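Local coordinates for protein of unknown function VPA0982 (Vibrio parahaemolyticus, PDB 2QIP), which is of unknown function but, as a NYN-domain protein of the PIN clan, probably acts as an RNA nuclease, at residues A[53-57]-A[94-98]; A[77-81]-A[91-95]; A[112-116]-A[137-141]; A[24-29]-A[141-145]. All blocks are in the same frame, centred on the assembly; numbering follows the deposited sequence. Where two conformers were deposited one is given.

Contact 1: A[53-57]-A[94-98]; sequences AYAIA and WDVGI
Segment 53-57 runs along the end of strand 46-55 and on into the loop beyond it, while segment 94-98 begins with Trp-94 as N-cap and enters helix 95-105, whose first turn is closed by Ile-98 N to Trp-94 O at 2.9 Å. The nearest CA atoms, of Tyr-54 and Trp-94, are 6.9 Å apart. One nearly linear hydrogen bond joins the segments, from Trp-94 NE1 to Ala-55 O at 2.9 Å and 175°. The aromatic contacts centre on Trp-94 (chi1 -105°, chi2 117°): Tyr-54, chi1 m, directs its ring edge at the face of the Trp-94 six-membered ring in a T-shaped pair, centroids 4.9 Å apart and planes at 73°. Tyr-54 CB sits 3.5 Å from the centroid of the Trp-94 five-membered ring, a CH-pi contact almost along the normal. In this PIN-like alpha/beta fold the contact packs the start of helix 95-105 against the end of strand 46-55; Asp-95 approaches Asp-118 here, consistent with the acidic cluster of PIN nucleases. In the apolar packing, Ile-98 (m, t) lays CG1 over the Tyr-54 ring, 3.7 Å from its centroid, and Ile-56 CD1 lies 4.4 Å from Trp-94 CD1. Tyr-54 OH hydrogen-bonds to Asp-101 on the same helix.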
# COMPACT_ATOMS: atom_id res chain seq x y z
N ALA A 53 6.17 -5.98 -13.51
CA ALA A 53 4.84 -6.56 -13.59
C ALA A 53 4.63 -7.35 -12.31
O ALA A 53 5.37 -8.30 -12.03
CB ALA A 53 4.71 -7.48 -14.82
N TYR A 54 3.64 -6.94 -11.51
CA TYR A 54 3.42 -7.49 -10.18
C TYR A 54 2.36 -8.57 -10.27
O TYR A 54 1.17 -8.29 -10.50
CB TYR A 54 2.98 -6.35 -9.24
CG TYR A 54 4.10 -5.35 -9.07
CD1 TYR A 54 4.96 -5.44 -7.98
CD2 TYR A 54 4.31 -4.33 -10.00
CE1 TYR A 54 6.02 -4.55 -7.82
CE2 TYR A 54 5.38 -3.43 -9.85
CZ TYR A 54 6.22 -3.54 -8.74
OH TYR A 54 7.30 -2.66 -8.57
N ALA A 55 2.80 -9.82 -10.10
CA ALA A 55 1.95 -10.99 -10.39
C ALA A 55 1.97 -11.96 -9.21
O ALA A 55 2.67 -11.74 -8.21
CB ALA A 55 2.47 -11.67 -11.66
N ILE A 56 1.22 -13.05 -9.36
CA ILE A 56 1.12 -14.08 -8.33
C ILE A 56 1.89 -15.32 -8.79
O ILE A 56 1.71 -15.79 -9.91
CB ILE A 56 -0.36 -14.42 -8.04
CG1 ILE A 56 -1.13 -13.14 -7.66
CG2 ILE A 56 -0.49 -15.50 -6.95
CD1 ILE A 56 -0.59 -12.40 -6.41
N ALA A 57 2.75 -15.84 -7.91
CA ALA A 57 3.50 -17.06 -8.22
C ALA A 57 2.58 -18.24 -8.44
O ALA A 57 1.53 -18.35 -7.82
CB ALA A 57 4.47 -17.36 -7.12
N TRP A 94 -1.35 -6.54 -4.24
CA TRP A 94 -0.00 -6.00 -4.40
C TRP A 94 0.08 -4.51 -4.06
O TRP A 94 1.08 -3.86 -4.37
CB TRP A 94 0.47 -6.22 -5.84
CG TRP A 94 1.48 -7.31 -6.07
CD1 TRP A 94 1.31 -8.44 -6.83
CD2 TRP A 94 2.83 -7.33 -5.60
NE1 TRP A 94 2.47 -9.18 -6.83
CE2 TRP A 94 3.42 -8.52 -6.10
CE3 TRP A 94 3.61 -6.47 -4.80
CZ2 TRP A 94 4.76 -8.84 -5.85
CZ3 TRP A 94 4.93 -6.79 -4.55
CH2 TRP A 94 5.50 -7.98 -5.06
N ASP A 95 -0.93 -3.94 -3.42
CA ASP A 95 -0.92 -2.50 -3.19
C ASP A 95 0.27 -2.02 -2.36
O ASP A 95 0.84 -0.97 -2.66
CB ASP A 95 -2.23 -2.00 -2.58
CG ASP A 95 -3.42 -2.14 -3.53
OD1 ASP A 95 -3.29 -2.77 -4.61
OD2 ASP A 95 -4.51 -1.59 -3.19
N VAL A 96 0.60 -2.73 -1.29
CA VAL A 96 1.73 -2.32 -0.46
C VAL A 96 3.02 -2.33 -1.30
O VAL A 96 3.78 -1.36 -1.31
CB VAL A 96 1.89 -3.17 0.84
CG1 VAL A 96 3.23 -2.84 1.53
CG2 VAL A 96 0.71 -2.91 1.80
N GLY A 97 3.28 -3.41 -2.03
CA GLY A 97 4.55 -3.50 -2.74
C GLY A 97 4.66 -2.54 -3.92
O GLY A 97 5.73 -1.98 -4.18
N ILE A 98 3.55 -2.31 -4.62
CA ILE A 98 3.53 -1.32 -5.71
C ILE A 98 3.76 0.09 -5.15
O ILE A 98 4.53 0.88 -5.74
CB ILE A 98 2.20 -1.44 -6.52
CG1 ILE A 98 2.24 -2.72 -7.36
CG2 ILE A 98 1.98 -0.21 -7.44
CD1 ILE A 98 0.90 -3.07 -8.05

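Contact 2: A[77-81]-A[91-95]; sequences VMLKP and KGDWD. With EDO (1,2-ethanediol), chain B; EDO (1,2-ethanediol), chain F.
At the base of the loop between strand 76-79 and helix 95-105, close to the subunit interface, a lysine bridges the departing and returning chains. Segment 77-81 runs extended out of the strand, and segment 91-95 has no regular structure up to the helix; their touching parts run 142° apart in direction, with the nearest CA pair, Lys-80 and Trp-94, 7.3 Å apart. Lys-80, with all four chi angles t, reaches the backbone of the returning chain: its NZ donates to Asp-93 O at 2.7 Å and to Lys-91 O at 3.1 Å, and also forms a salt bridge with Asp-120 of the second subunit. Asp-93 OD1 accepts from Asp-95 N at 2.9 Å, an Asx turn that leads into helix 95-105 of this PIN-clan alpha/beta fold. Trp-94, chi1 -105°, inserts its indole beside the edge strand: CZ2 lies 3.4 Å from Met-78 O and 3.4 Å from Lys-80 CA, while Lys-80 CG covers one ring face, opposite that occupied by Tyr-54. Met-78, a selenomethionine, places CB 4.1 Å from Trp-94 CZ2, and Pro-81 CD is 4.2 Å from Trp-94 CH2. An ethanediol, probably from the crystallisation liquor, donates from O2 to Pro-81 O at 2.7 Å.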
# COMPACT_ATOMS: atom_id res chain seq x y z
N VAL A 77 9.40 -9.54 -13.72
CA VAL A 77 8.19 -10.06 -13.12
C VAL A 77 8.42 -10.20 -11.63
O VAL A 77 9.36 -10.89 -11.19
CB VAL A 77 7.76 -11.39 -13.77
CG1 VAL A 77 6.65 -12.05 -12.97
CG2 VAL A 77 7.30 -11.15 -15.24
N MSE A 78 7.58 -9.51 -10.86
CA MSE A 78 7.66 -9.51 -9.41
C MSE A 78 6.58 -10.43 -8.89
O MSE A 78 5.40 -10.10 -8.96
CB MSE A 78 7.44 -8.08 -8.86
CG MSE A 78 8.34 -7.03 -9.50
SE MSE A 78 10.20 -7.30 -9.04
CE MSE A 78 10.02 -6.84 -7.16
N LEU A 79 6.97 -11.60 -8.37
CA LEU A 79 5.98 -12.55 -7.84
C LEU A 79 5.77 -12.28 -6.35
O LEU A 79 6.74 -12.05 -5.61
CB LEU A 79 6.47 -13.98 -8.06
CG LEU A 79 6.71 -14.31 -9.53
CD1 LEU A 79 7.36 -15.73 -9.78
CD2 LEU A 79 5.39 -14.18 -10.34
N LYS A 80 4.51 -12.30 -5.92
CA LYS A 80 4.22 -11.94 -4.55
C LYS A 80 4.82 -12.96 -3.57
O LYS A 80 4.63 -14.17 -3.74
CB LYS A 80 2.72 -11.79 -4.32
CG LYS A 80 2.44 -11.13 -3.00
CD LYS A 80 1.00 -10.79 -2.80
CE LYS A 80 0.84 -10.00 -1.50
NZ LYS A 80 -0.59 -9.85 -1.17
N PRO A 81 5.56 -12.47 -2.55
CA PRO A 81 6.02 -13.42 -1.53
C PRO A 81 4.86 -14.07 -0.82
O PRO A 81 3.82 -13.45 -0.62
CB PRO A 81 6.78 -12.53 -0.54
CG PRO A 81 7.07 -11.24 -1.29
CD PRO A 81 6.00 -11.09 -2.29
N LYS A 91 -5.82 -12.81 -0.50
CA LYS A 91 -4.37 -13.10 -0.58
C LYS A 91 -3.65 -12.38 -1.73
O LYS A 91 -2.42 -12.28 -1.74
CB LYS A 91 -4.13 -14.61 -0.74
CG LYS A 91 -4.69 -15.49 0.37
CD LYS A 91 -4.26 -16.94 0.14
CE LYS A 91 -5.08 -17.93 0.96
NZ LYS A 91 -4.79 -17.87 2.42
N GLY A 92 -4.40 -11.88 -2.71
CA GLY A 92 -3.80 -11.44 -3.96
C GLY A 92 -3.32 -10.01 -4.08
O GLY A 92 -2.84 -9.62 -5.16
N ASP A 93 -3.43 -9.20 -3.02
CA ASP A 93 -3.16 -7.76 -3.26
C ASP A 93 -1.74 -7.19 -3.16
O ASP A 93 -1.02 -7.33 -2.16
CB ASP A 93 -4.41 -6.85 -3.16
CG ASP A 93 -4.25 -5.64 -2.27
OD1 ASP A 93 -3.15 -5.10 -2.04
OD2 ASP A 93 -5.33 -5.19 -1.80
N TRP A 94 -1.35 -6.54 -4.24
CA TRP A 94 -0.00 -6.00 -4.40
C TRP A 94 0.08 -4.51 -4.06
O TRP A 94 1.08 -3.86 -4.37
CB TRP A 94 0.47 -6.22 -5.84
CG TRP A 94 1.48 -7.31 -6.07
CD1 TRP A 94 1.31 -8.44 -6.83
CD2 TRP A 94 2.83 -7.33 -5.60
NE1 TRP A 94 2.47 -9.18 -6.83
CE2 TRP A 94 3.42 -8.52 -6.10
CE3 TRP A 94 3.61 -6.47 -4.80
CZ2 TRP A 94 4.76 -8.84 -5.85
CZ3 TRP A 94 4.93 -6.79 -4.55
CH2 TRP A 94 5.50 -7.98 -5.06
N ASP A 95 -0.93 -3.94 -3.42
CA ASP A 95 -0.92 -2.50 -3.19
C ASP A 95 0.27 -2.02 -2.36
O ASP A 95 0.84 -0.97 -2.66
CB ASP A 95 -2.23 -2.00 -2.58
CG ASP A 95 -3.42 -2.14 -3.53
OD1 ASP A 95 -3.29 -2.77 -4.61
OD2 ASP A 95 -4.51 -1.59 -3.19
C1 EDO B . 0.01 -15.78 -0.93
O1 EDO B . 0.79 -16.42 0.10
C2 EDO B . 0.86 -14.74 -1.65
O2 EDO B . 1.18 -13.76 -0.67
C1 EDO F . -1.96 -19.63 5.53
O1 EDO F . -2.51 -18.54 4.78
C2 EDO F . -1.34 -20.59 4.53
O2 EDO F . -0.13 -21.11 5.09

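Contact 3: A[112-116]-A[137-141]; sequences VILVS and TVYGV
Four backbone hydrogen bonds zip the two strands together: Thr-137 N to Val-112 O at 2.9 Å, Leu-114 N to Thr-137 O at 2.9 Å, Tyr-139 N to Leu-114 O at 3.0 Å, and a weak, bent one from Ser-116 N to Tyr-139 O at 3.0 Å. The register pairs Ile-113 with Thr-137, Leu-114 with Val-138 and Val-115 with Tyr-139, in parallel, with CA atoms 4.7 to 4.9 Å apart; the strand axes are 4.7 Å apart and cross at -17°. CA-H...O contacts reinforce the pairing, as from Ile-113 CA to Thr-137 O at 3.3 Å. On the face bearing Ile-113, Val-115 and Thr-137, Tyr-139 (chi1 m) sets CE2 3.7 Å from Ile-113 CG2 and CB 4.0 Å from Val-115 CG1. Leu-114 (t, p) and Val-138 (t) occupy the other face. Ser-116 OG hydrogen-bonds to Asp-17 OD2 and, in the loop beyond, Asp-118 N. These are the two strands of a beta-alpha-beta unit joined through helix 122-132, flanked in the sheet by strands 10-17 and 155-158.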
# COMPACT_ATOMS: atom_id res chain seq x y z
N VAL A 112 5.85 8.23 -13.99
CA VAL A 112 5.49 6.88 -13.54
C VAL A 112 4.23 6.47 -14.30
O VAL A 112 3.23 7.24 -14.33
CB VAL A 112 5.23 6.85 -12.01
CG1 VAL A 112 4.73 5.46 -11.56
CG2 VAL A 112 6.49 7.24 -11.24
N ILE A 113 4.27 5.29 -14.92
CA ILE A 113 3.09 4.74 -15.59
C ILE A 113 2.55 3.59 -14.76
O ILE A 113 3.25 2.59 -14.57
CB ILE A 113 3.42 4.29 -17.02
CG1 ILE A 113 3.99 5.47 -17.85
CG2 ILE A 113 2.20 3.64 -17.68
CD1 ILE A 113 4.42 5.10 -19.26
N LEU A 114 1.35 3.77 -14.21
CA LEU A 114 0.70 2.79 -13.34
C LEU A 114 -0.43 2.14 -14.10
O LEU A 114 -1.32 2.84 -14.59
CB LEU A 114 0.15 3.48 -12.09
CG LEU A 114 -0.65 2.60 -11.13
CD1 LEU A 114 0.19 1.49 -10.51
CD2 LEU A 114 -1.26 3.50 -10.06
N VAL A 115 -0.36 0.82 -14.25
CA VAL A 115 -1.41 0.09 -14.97
C VAL A 115 -2.26 -0.61 -13.92
O VAL A 115 -1.93 -1.69 -13.44
CB VAL A 115 -0.80 -0.90 -16.00
CG1 VAL A 115 -1.90 -1.49 -16.88
CG2 VAL A 115 0.20 -0.18 -16.89
N SER A 116 -3.33 0.08 -13.53
CA SER A 116 -4.27 -0.41 -12.53
C SER A 116 -5.45 0.53 -12.51
O SER A 116 -5.27 1.75 -12.71
CB SER A 116 -3.64 -0.39 -11.13
OG SER A 116 -4.57 -0.88 -10.16
N THR A 137 0.94 8.75 -15.39
CA THR A 137 -0.11 8.25 -16.31
C THR A 137 -0.70 6.98 -15.73
O THR A 137 0.05 6.10 -15.28
CB THR A 137 0.47 7.93 -17.70
OG1 THR A 137 1.02 9.13 -18.28
CG2 THR A 137 -0.58 7.31 -18.64
N VAL A 138 -2.03 6.87 -15.75
CA VAL A 138 -2.74 5.66 -15.37
C VAL A 138 -3.34 5.03 -16.60
O VAL A 138 -3.95 5.74 -17.40
CB VAL A 138 -3.84 5.97 -14.32
CG1 VAL A 138 -4.77 4.77 -14.11
CG2 VAL A 138 -3.21 6.40 -12.99
N TYR A 139 -3.13 3.72 -16.75
CA TYR A 139 -3.87 2.92 -17.74
C TYR A 139 -4.86 2.08 -16.94
O TYR A 139 -4.44 1.39 -15.99
CB TYR A 139 -2.95 1.97 -18.50
CG TYR A 139 -2.12 2.59 -19.59
CD1 TYR A 139 -2.31 2.23 -20.93
CD2 TYR A 139 -1.10 3.51 -19.29
CE1 TYR A 139 -1.54 2.77 -21.95
CE2 TYR A 139 -0.33 4.06 -20.30
CZ TYR A 139 -0.56 3.70 -21.64
OH TYR A 139 0.21 4.25 -22.64
N GLY A 140 -6.13 2.11 -17.33
CA GLY A 140 -7.14 1.34 -16.62
C GLY A 140 -8.34 1.07 -17.51
O GLY A 140 -8.58 1.82 -18.45
N VAL A 141 -9.09 0.00 -17.20
CA VAL A 141 -10.35 -0.29 -17.89
C VAL A 141 -11.35 0.77 -17.42
O VAL A 141 -11.68 0.81 -16.24
CB VAL A 141 -10.83 -1.69 -17.53
CG1 VAL A 141 -12.24 -1.92 -18.08
CG2 VAL A 141 -9.87 -2.72 -18.08

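Contact 4: A[24-29]-A[141-145]; sequences TCREAY and VPRLT
Segment 24-29 is the last part of helix 18-29, with Ala-28 N to Thr-24 O and Tyr-29 N to Cys-25 O both at 3.0 Å. Segment 141-145 leaves strand 135-140 and makes a 3-10 turn at 142-144, in which Leu-144 N donates to Val-141 O at 3.0 Å; Thr-145 OG1 donates to the same Val-141 O at 2.7 Å. Nearest CA pairs are Thr-24 with Val-141 at 6.4 Å and Ala-28 with Arg-143 at 7.3 Å, so the turn follows one helix face. Val-141 (chi1 t) and Leu-144 (m, t) fill that face: Ala-28 CB lies 3.6 Å from Val-141 CG1 and 4.1 Å from Leu-144 CD1, Thr-24 CB 3.8 Å from Leu-144 CD1, and Cys-25 SG 4.0 Å from Val-141 CG2. Arg-143 CD comes within 3.8 Å of Ala-28 CB, and Tyr-29 OH within 3.8 Å of Pro-142 CD. Polar linkage goes through water: one donates to Thr-24 OG1 (2.8 Å) and accepts from Val-141 N (2.9 Å), another donates to Tyr-29 OH (3.0 Å) and accepts from Arg-143 N (3.0 Å). Thr-24 OG1 also bonds to Asn-20 O and Tyr-29 OH to Ile-159 O, just past strand 155-158, while Arg-86 of the second subunit hydrogen-bonds to Thr-145 O. The turn is thus packed between helix 18-29 and the sheet's outer strand 155-158.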
# COMPACT_ATOMS: atom_id res chain seq x y z
N THR A 24 -10.15 -7.05 -14.38
CA THR A 24 -10.95 -6.01 -15.02
C THR A 24 -11.14 -6.27 -16.51
O THR A 24 -12.22 -6.01 -17.04
CB THR A 24 -10.38 -4.57 -14.79
OG1 THR A 24 -9.03 -4.50 -15.28
CG2 THR A 24 -10.43 -4.22 -13.31
N CYS A 25 -10.12 -6.79 -17.20
CA CYS A 25 -10.30 -7.13 -18.61
C CYS A 25 -11.26 -8.31 -18.78
O CYS A 25 -12.06 -8.31 -19.71
CB CYS A 25 -8.96 -7.41 -19.30
SG CYS A 25 -8.00 -5.92 -19.65
N ARG A 26 -11.19 -9.29 -17.88
CA ARG A 26 -12.15 -10.41 -17.92
C ARG A 26 -13.58 -9.93 -17.68
O ARG A 26 -14.52 -10.34 -18.40
CB ARG A 26 -11.77 -11.50 -16.91
CG ARG A 26 -10.47 -12.29 -17.17
CD ARG A 26 -10.23 -12.69 -18.63
NE ARG A 26 -11.24 -13.61 -19.15
CZ ARG A 26 -11.25 -14.10 -20.38
NH1 ARG A 26 -12.24 -14.92 -20.75
NH2 ARG A 26 -10.29 -13.79 -21.25
N GLU A 27 -13.78 -9.07 -16.69
CA GLU A 27 -15.12 -8.61 -16.34
C GLU A 27 -15.73 -7.70 -17.41
O GLU A 27 -16.91 -7.86 -17.78
CB GLU A 27 -15.13 -7.91 -14.97
CG GLU A 27 -16.49 -7.35 -14.55
CD GLU A 27 -16.48 -6.72 -13.16
OE1 GLU A 27 -15.52 -6.95 -12.40
OE2 GLU A 27 -17.46 -6.01 -12.83
N ALA A 28 -14.94 -6.76 -17.91
CA ALA A 28 -15.46 -5.80 -18.89
C ALA A 28 -15.57 -6.34 -20.31
O ALA A 28 -16.48 -5.97 -21.04
CB ALA A 28 -14.61 -4.55 -18.89
N TYR A 29 -14.61 -7.18 -20.70
CA TYR A 29 -14.42 -7.54 -22.09
C TYR A 29 -14.36 -9.05 -22.36
O TYR A 29 -14.29 -9.46 -23.52
CB TYR A 29 -13.14 -6.91 -22.63
CG TYR A 29 -12.99 -5.43 -22.38
CD1 TYR A 29 -13.95 -4.51 -22.82
CD2 TYR A 29 -11.84 -4.93 -21.74
CE1 TYR A 29 -13.79 -3.13 -22.61
CE2 TYR A 29 -11.68 -3.58 -21.52
CZ TYR A 29 -12.64 -2.68 -21.95
OH TYR A 29 -12.46 -1.33 -21.74
N VAL A 141 -9.09 0.00 -17.20
CA VAL A 141 -10.35 -0.29 -17.89
C VAL A 141 -11.35 0.77 -17.42
O VAL A 141 -11.68 0.81 -16.24
CB VAL A 141 -10.83 -1.69 -17.53
CG1 VAL A 141 -12.24 -1.92 -18.08
CG2 VAL A 141 -9.87 -2.72 -18.08
N PRO A 142 -11.81 1.67 -18.33
CA PRO A 142 -12.59 2.83 -17.83
C PRO A 142 -13.80 2.48 -16.96
O PRO A 142 -13.98 3.11 -15.92
CB PRO A 142 -13.02 3.54 -19.11
CG PRO A 142 -11.95 3.20 -20.08
CD PRO A 142 -11.59 1.75 -19.78
N ARG A 143 -14.57 1.46 -17.36
CA ARG A 143 -15.81 1.16 -16.62
C ARG A 143 -15.54 0.54 -15.24
O ARG A 143 -16.45 0.38 -14.43
CB ARG A 143 -16.79 0.34 -17.50
CG ARG A 143 -16.38 -1.10 -17.74
CD ARG A 143 -17.30 -1.83 -18.75
NE ARG A 143 -16.87 -1.69 -20.14
CZ ARG A 143 -17.44 -0.88 -21.04
NH1 ARG A 143 -16.98 -0.83 -22.29
NH2 ARG A 143 -18.46 -0.11 -20.69
N LEU A 144 -14.27 0.25 -14.94
CA LEU A 144 -13.90 -0.37 -13.67
C LEU A 144 -12.79 0.38 -12.95
O LEU A 144 -12.28 -0.10 -11.94
CB LEU A 144 -13.51 -1.84 -13.89
CG LEU A 144 -14.69 -2.73 -14.37
CD1 LEU A 144 -14.20 -4.10 -14.82
CD2 LEU A 144 -15.76 -2.86 -13.28
N THR A 145 -12.45 1.56 -13.47
CA THR A 145 -11.41 2.40 -12.88
C THR A 145 -12.02 3.52 -12.06
O THR A 145 -12.98 4.18 -12.49
CB THR A 145 -10.51 3.01 -13.97
OG1 THR A 145 -9.81 1.95 -14.63
CG2 THR A 145 -9.47 3.97 -13.39
O HOH W 1 -8.11 -1.83 -15.13
O HOH W 2 -14.52 -0.02 -19.97

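How the contacts relate
From the N terminus, 24-29 opens contact 4, whose long loop encloses contacts 1 and 2. Contact 1 opens next at 53-57, and contact 2 opens at 77-81 inside its loop; both close on the approach to helix 95-105, sharing Trp-94 and Asp-95. Their centres are 3 Å apart; Ala-55 N probably hydrogen-bonds to Met-78 O at 2.9 Å, and the two neighbouring strands both pack against Trp-94 at the start of helix 95-105. Contact 3 follows these two in series, tying strand 111-115 to 135-140; Ile-98 CG2 touches Leu-114 CD1 at 3.9 Å. It ends on the same stretch as contact 4, sharing Val-141. Contacts 1, 2 and 4 reach the second subunit.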